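CELL WALL surface anchor family protein (Streptococcus pneumoniae, PDB 2WW8) serves as the adhesin of the pneumococcal pilus, a cell-wall-anchored surface protein that probably attaches the bacterium to host cells. Local coordinates at residues Leu61-Thr73 with Thr98-Tyr110. Numbering follows the deposited sequence.
Sequences LLGDAVFELKNNT and TYTLTEAQPPVGY
Glu-68 and Thr-102 form a hydrogen-bonded pair of two antiparallel strands, 66-71 and 97-105. Glu-68 N gives to Thr-102 O at 2.8 Å, and Thr-102 N returns to Glu-68 O at 3.0 Å. Lys-70 and Thr-100 repeat the exchange, and Asn-72 N to Thr-98 O extends it. At the other end a classic beta bulge sets two residues, Ala-104 and Gln-105, opposite Val-66. Val-66 O takes a short bond from Ala-104 N (2.7 Å) and a weak one from Gln-105 N.

Between the strands, Phe-67, Leu-69, Tyr-99 and Leu-101 make the apolar contacts of one face. Leu-69 CG lies anti to its own N (chi1 -172°), which brings CD1 to 3.2 Å from Tyr-99 CB. Phe-67 CB meets Leu-101 CD2, and its ring atom CE1 lies 3.9 Å from CG of Glu-103, whose OE1 is hydrogen-bonded to Ser-113 N. Past the bulge, Leu-62 CD2 sits over the centre of the Tyr-110 ring, 4.1 Å from the centroid, a CH-pi contact. The same methyl touches Pro-107 CG at 3.6 Å.

Both strands are inner members of a five-stranded antiparallel sheet of the prealbumin-like domain, flanked by strands 77-81 and 116-121. Phe-67, Leu-69 and Tyr-99 pack onto strand 88-94 of the four-stranded sheet; Phe-67 also reaches strand 48-55.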
loop_
_atom_site.group_PDB
_atom_site.type_symbol
_atom_site.label_atom_id
_atom_site.label_comp_id
_atom_site.label_asym_id
_atom_site.label_seq_id
_atom_site.Cartn_x
_atom_site.Cartn_y
_atom_site.Cartn_z
ATOM N N LEU A 61 4.349 32.670 42.617
ATOM C CA LEU A 61 5.464 31.717 42.570
ATOM C C LEU A 61 6.693 32.261 43.284
ATOM O O LEU A 61 7.005 33.441 43.142
ATOM C CB LEU A 61 5.816 31.368 41.124
ATOM C CG LEU A 61 4.909 30.274 40.547
ATOM C CD1 LEU A 61 4.434 30.619 39.132
ATOM C CD2 LEU A 61 5.575 28.903 40.620
ATOM N N LEU A 62 7.371 31.387 44.029
ATOM C CA LEU A 62 8.504 31.735 44.900
ATOM C C LEU A 62 9.864 31.294 44.336
ATOM O O LEU A 62 10.030 30.132 43.921
ATOM C CB LEU A 62 8.338 31.043 46.260
ATOM C CG LEU A 62 7.653 31.591 47.511
ATOM C CD1 LEU A 62 6.473 32.484 47.187
ATOM C CD2 LEU A 62 7.257 30.422 48.408
ATOM N N GLY A 63 10.836 32.207 44.344
ATOM C CA GLY A 63 12.196 31.904 43.890
ATOM C C GLY A 63 13.133 31.504 45.016
ATOM O O GLY A 63 12.793 31.623 46.198
ATOM N N ASP A 64 14.309 31.005 44.646
ATOM C CA ASP A 64 15.444 30.878 45.569
ATOM C C ASP A 64 15.393 29.777 46.647
ATOM O O ASP A 64 16.281 29.714 47.500
ATOM C CB ASP A 64 15.819 32.247 46.181
ATOM C CG ASP A 64 16.098 33.335 45.130
ATOM O OD1 ASP A 64 16.213 33.012 43.930
ATOM O OD2 ASP A 64 16.219 34.537 45.479
ATOM N N ALA A 65 14.385 28.907 46.616
ATOM C CA ALA A 65 14.351 27.719 47.485
ATOM C C ALA A 65 15.438 26.682 47.145
ATOM O O ALA A 65 15.924 26.635 46.006
ATOM C CB ALA A 65 12.957 27.078 47.470
ATOM N N VAL A 66 15.823 25.857 48.122
ATOM C CA VAL A 66 16.980 24.974 47.964
ATOM C C VAL A 66 16.668 23.546 48.429
ATOM O O VAL A 66 16.334 23.329 49.600
ATOM C CB VAL A 66 18.294 25.582 48.578
ATOM C CG1 VAL A 66 19.326 24.517 48.974
ATOM C CG2 VAL A 66 18.936 26.599 47.616
ATOM N N PHE A 67 16.778 22.591 47.501
ATOM C CA PHE A 67 16.410 21.202 47.767
ATOM C C PHE A 67 17.545 20.206 47.704
ATOM O O PHE A 67 18.517 20.411 46.989
ATOM C CB PHE A 67 15.277 20.731 46.832
ATOM C CG PHE A 67 13.977 21.450 47.062
ATOM C CD1 PHE A 67 13.060 20.974 47.992
ATOM C CD2 PHE A 67 13.694 22.627 46.371
ATOM C CE1 PHE A 67 11.870 21.651 48.210
ATOM C CE2 PHE A 67 12.504 23.320 46.577
ATOM C CZ PHE A 67 11.596 22.828 47.506
ATOM N N GLU A 68 17.374 19.112 48.440
ATOM C CA GLU A 68 18.344 18.025 48.454
ATOM C C GLU A 68 17.769 16.645 48.185
ATOM O O GLU A 68 16.799 16.222 48.815
ATOM C CB GLU A 68 19.159 18.028 49.751
ATOM C CG GLU A 68 19.958 19.327 49.809
ATOM C CD GLU A 68 21.116 19.332 50.791
ATOM O OE1 GLU A 68 21.214 18.408 51.637
ATOM O OE2 GLU A 68 21.921 20.287 50.686
ATOM N N LEU A 69 18.399 15.957 47.240
ATOM C CA LEU A 69 18.018 14.590 46.910
ATOM C C LEU A 69 19.152 13.627 47.255
ATOM O O LEU A 69 20.263 13.710 46.705
ATOM C CB LEU A 69 17.626 14.473 45.430
ATOM C CG LEU A 69 17.032 13.135 44.984
ATOM C CD1 LEU A 69 15.660 12.867 45.613
ATOM C CD2 LEU A 69 17.012 13.066 43.448
ATOM N N LYS A 70 18.867 12.722 48.184
ATOM C CA LYS A 70 19.921 11.819 48.617
ATOM C C LYS A 70 19.492 10.362 48.494
ATOM O O LYS A 70 18.402 9.954 48.923
ATOM C CB LYS A 70 20.558 12.192 49.979
ATOM C CG LYS A 70 19.850 11.704 51.242
ATOM C CD LYS A 70 20.840 11.341 52.353
ATOM C CE LYS A 70 20.109 11.077 53.670
ATOM N NZ LYS A 70 20.176 12.264 54.581
ATOM N N ASN A 71 20.398 9.615 47.872
ATOM C CA ASN A 71 20.224 8.200 47.675
ATOM C C ASN A 71 20.287 7.395 48.972
ATOM O O ASN A 71 21.323 7.338 49.628
ATOM C CB ASN A 71 21.243 7.719 46.648
ATOM C CG ASN A 71 20.802 6.451 45.979
ATOM O OD1 ASN A 71 20.675 5.404 46.625
ATOM N ND2 ASN A 71 20.520 6.545 44.684
ATOM N N ASN A 72 19.162 6.777 49.323
ATOM C CA ASN A 72 19.010 5.944 50.519
ATOM C C ASN A 72 19.728 4.587 50.570
ATOM O O ASN A 72 19.493 3.803 51.496
ATOM C CB ASN A 72 17.525 5.707 50.821
ATOM C CG ASN A 72 16.771 6.989 51.107
ATOM O OD1 ASN A 72 17.350 8.079 51.195
ATOM N ND2 ASN A 72 15.455 6.856 51.249
ATOM N N THR A 73 20.586 4.274 49.605
ATOM C CA THR A 73 21.388 3.059 49.747
ATOM C C THR A 73 22.882 3.393 49.721
ATOM O O THR A 73 23.681 2.694 50.354
ATOM C CB THR A 73 21.024 1.919 48.740
ATOM O OG1 THR A 73 21.182 2.385 47.395
ATOM C CG2 THR A 73 19.598 1.377 48.947
ATOM N N THR A 98 15.763 4.476 45.669
ATOM C CA THR A 98 14.892 5.173 46.618
ATOM C C THR A 98 15.596 6.403 47.165
ATOM O O THR A 98 16.782 6.346 47.483
ATOM C CB THR A 98 14.491 4.217 47.750
ATOM O OG1 THR A 98 13.929 3.051 47.142
ATOM C CG2 THR A 98 13.455 4.837 48.687
ATOM N N TYR A 99 14.873 7.516 47.251
ATOM C CA TYR A 99 15.464 8.796 47.633
ATOM C C TYR A 99 14.671 9.493 48.740
ATOM O O TYR A 99 13.449 9.324 48.829
ATOM C CB TYR A 99 15.591 9.726 46.419
ATOM C CG TYR A 99 16.474 9.191 45.310
ATOM C CD1 TYR A 99 16.101 8.063 44.555
ATOM C CD2 TYR A 99 17.686 9.815 45.008
ATOM C CE1 TYR A 99 16.914 7.562 43.551
ATOM C CE2 TYR A 99 18.511 9.320 43.994
ATOM C CZ TYR A 99 18.118 8.194 43.276
ATOM O OH TYR A 99 18.952 7.720 42.289
ATOM N N THR A 100 15.379 10.247 49.588
ATOM C CA THR A 100 14.734 11.261 50.419
ATOM C C THR A 100 15.046 12.641 49.845
ATOM O O THR A 100 16.201 12.958 49.532
ATOM C CB THR A 100 15.055 11.159 51.934
ATOM O OG1 THR A 100 14.838 9.814 52.373
ATOM C CG2 THR A 100 14.145 12.081 52.768
ATOM N N LEU A 101 13.965 13.402 49.675
ATOM C CA LEU A 101 13.940 14.802 49.249
ATOM C C LEU A 101 13.617 15.690 50.454
ATOM O O LEU A 101 12.612 15.485 51.156
ATOM C CB LEU A 101 12.858 15.022 48.187
ATOM C CG LEU A 101 12.792 16.135 47.124
ATOM C CD1 LEU A 101 11.455 16.869 47.250
ATOM C CD2 LEU A 101 13.936 17.147 47.052
ATOM N N THR A 102 14.486 16.675 50.671
ATOM C CA THR A 102 14.373 17.637 51.780
ATOM C C THR A 102 14.578 19.064 51.272
ATOM O O THR A 102 15.396 19.338 50.380
ATOM C CB THR A 102 15.413 17.402 52.904
ATOM O OG1 THR A 102 16.691 17.149 52.307
ATOM C CG2 THR A 102 15.029 16.241 53.827
ATOM N N GLU A 103 13.799 19.969 51.854
ATOM C CA GLU A 103 14.058 21.393 51.715
ATOM C C GLU A 103 15.248 21.794 52.624
ATOM O O GLU A 103 15.184 21.697 53.849
ATOM C CB GLU A 103 12.774 22.173 52.013
ATOM C CG GLU A 103 12.736 23.585 51.461
ATOM C CD GLU A 103 11.688 24.431 52.164
ATOM O OE1 GLU A 103 11.397 24.151 53.366
ATOM O OE2 GLU A 103 11.151 25.378 51.530
ATOM N N ALA A 104 16.356 22.210 52.018
ATOM C CA ALA A 104 17.519 22.620 52.790
ATOM C C ALA A 104 17.313 24.059 53.294
ATOM O O ALA A 104 17.406 24.321 54.494
ATOM C CB ALA A 104 18.801 22.468 51.962
ATOM N N GLN A 105 17.023 24.984 52.383
ATOM C CA GLN A 105 16.553 26.310 52.776
ATOM C C GLN A 105 15.278 26.718 52.015
ATOM O O GLN A 105 15.158 26.421 50.829
ATOM C CB GLN A 105 17.677 27.352 52.685
ATOM C CG GLN A 105 18.024 27.869 51.300
ATOM C CD GLN A 105 19.042 28.999 51.351
ATOM O OE1 GLN A 105 19.972 28.975 52.153
ATOM N NE2 GLN A 105 18.879 29.989 50.480
ATOM N N PRO A 106 14.306 27.352 52.703
ATOM C CA PRO A 106 13.102 27.956 52.103
ATOM C C PRO A 106 13.383 29.348 51.519
ATOM O O PRO A 106 14.443 29.899 51.821
ATOM C CB PRO A 106 12.142 28.065 53.295
ATOM C CG PRO A 106 13.031 28.215 54.481
ATOM C CD PRO A 106 14.253 27.376 54.181
ATOM N N PRO A 107 12.468 29.925 50.707
ATOM C CA PRO A 107 12.667 31.309 50.240
ATOM C C PRO A 107 12.680 32.292 51.405
ATOM O O PRO A 107 12.177 31.962 52.485
ATOM C CB PRO A 107 11.444 31.593 49.361
ATOM C CG PRO A 107 10.840 30.262 49.041
ATOM C CD PRO A 107 11.228 29.333 50.166
ATOM N N VAL A 108 13.258 33.474 51.198
ATOM C CA VAL A 108 13.304 34.482 52.257
ATOM C C VAL A 108 11.881 34.990 52.499
ATOM O O VAL A 108 11.161 35.298 51.544
ATOM C CB VAL A 108 14.329 35.617 51.975
ATOM C CG1 VAL A 108 15.755 35.117 52.259
ATOM C CG2 VAL A 108 14.207 36.171 50.549
ATOM N N GLY A 109 11.478 35.046 53.770
ATOM C CA GLY A 109 10.108 35.404 54.145
ATOM C C GLY A 109 9.239 34.243 54.608
ATOM O O GLY A 109 8.256 34.468 55.314
ATOM N N TYR A 110 9.602 33.016 54.231
ATOM C CA TYR A 110 8.764 31.825 54.401
ATOM C C TYR A 110 9.298 30.804 55.420
ATOM O O TYR A 110 10.504 30.572 55.514
ATOM C CB TYR A 110 8.443 31.193 53.014
ATOM C CG TYR A 110 7.515 32.099 52.218
ATOM C CD1 TYR A 110 6.121 31.943 52.273
ATOM C CD2 TYR A 110 8.031 33.166 51.471
ATOM C CE1 TYR A 110 5.267 32.824 51.591
ATOM C CE2 TYR A 110 7.193 34.042 50.771
ATOM C CZ TYR A 110 5.813 33.868 50.838
ATOM O OH TYR A 110 5.005 34.748 50.152
#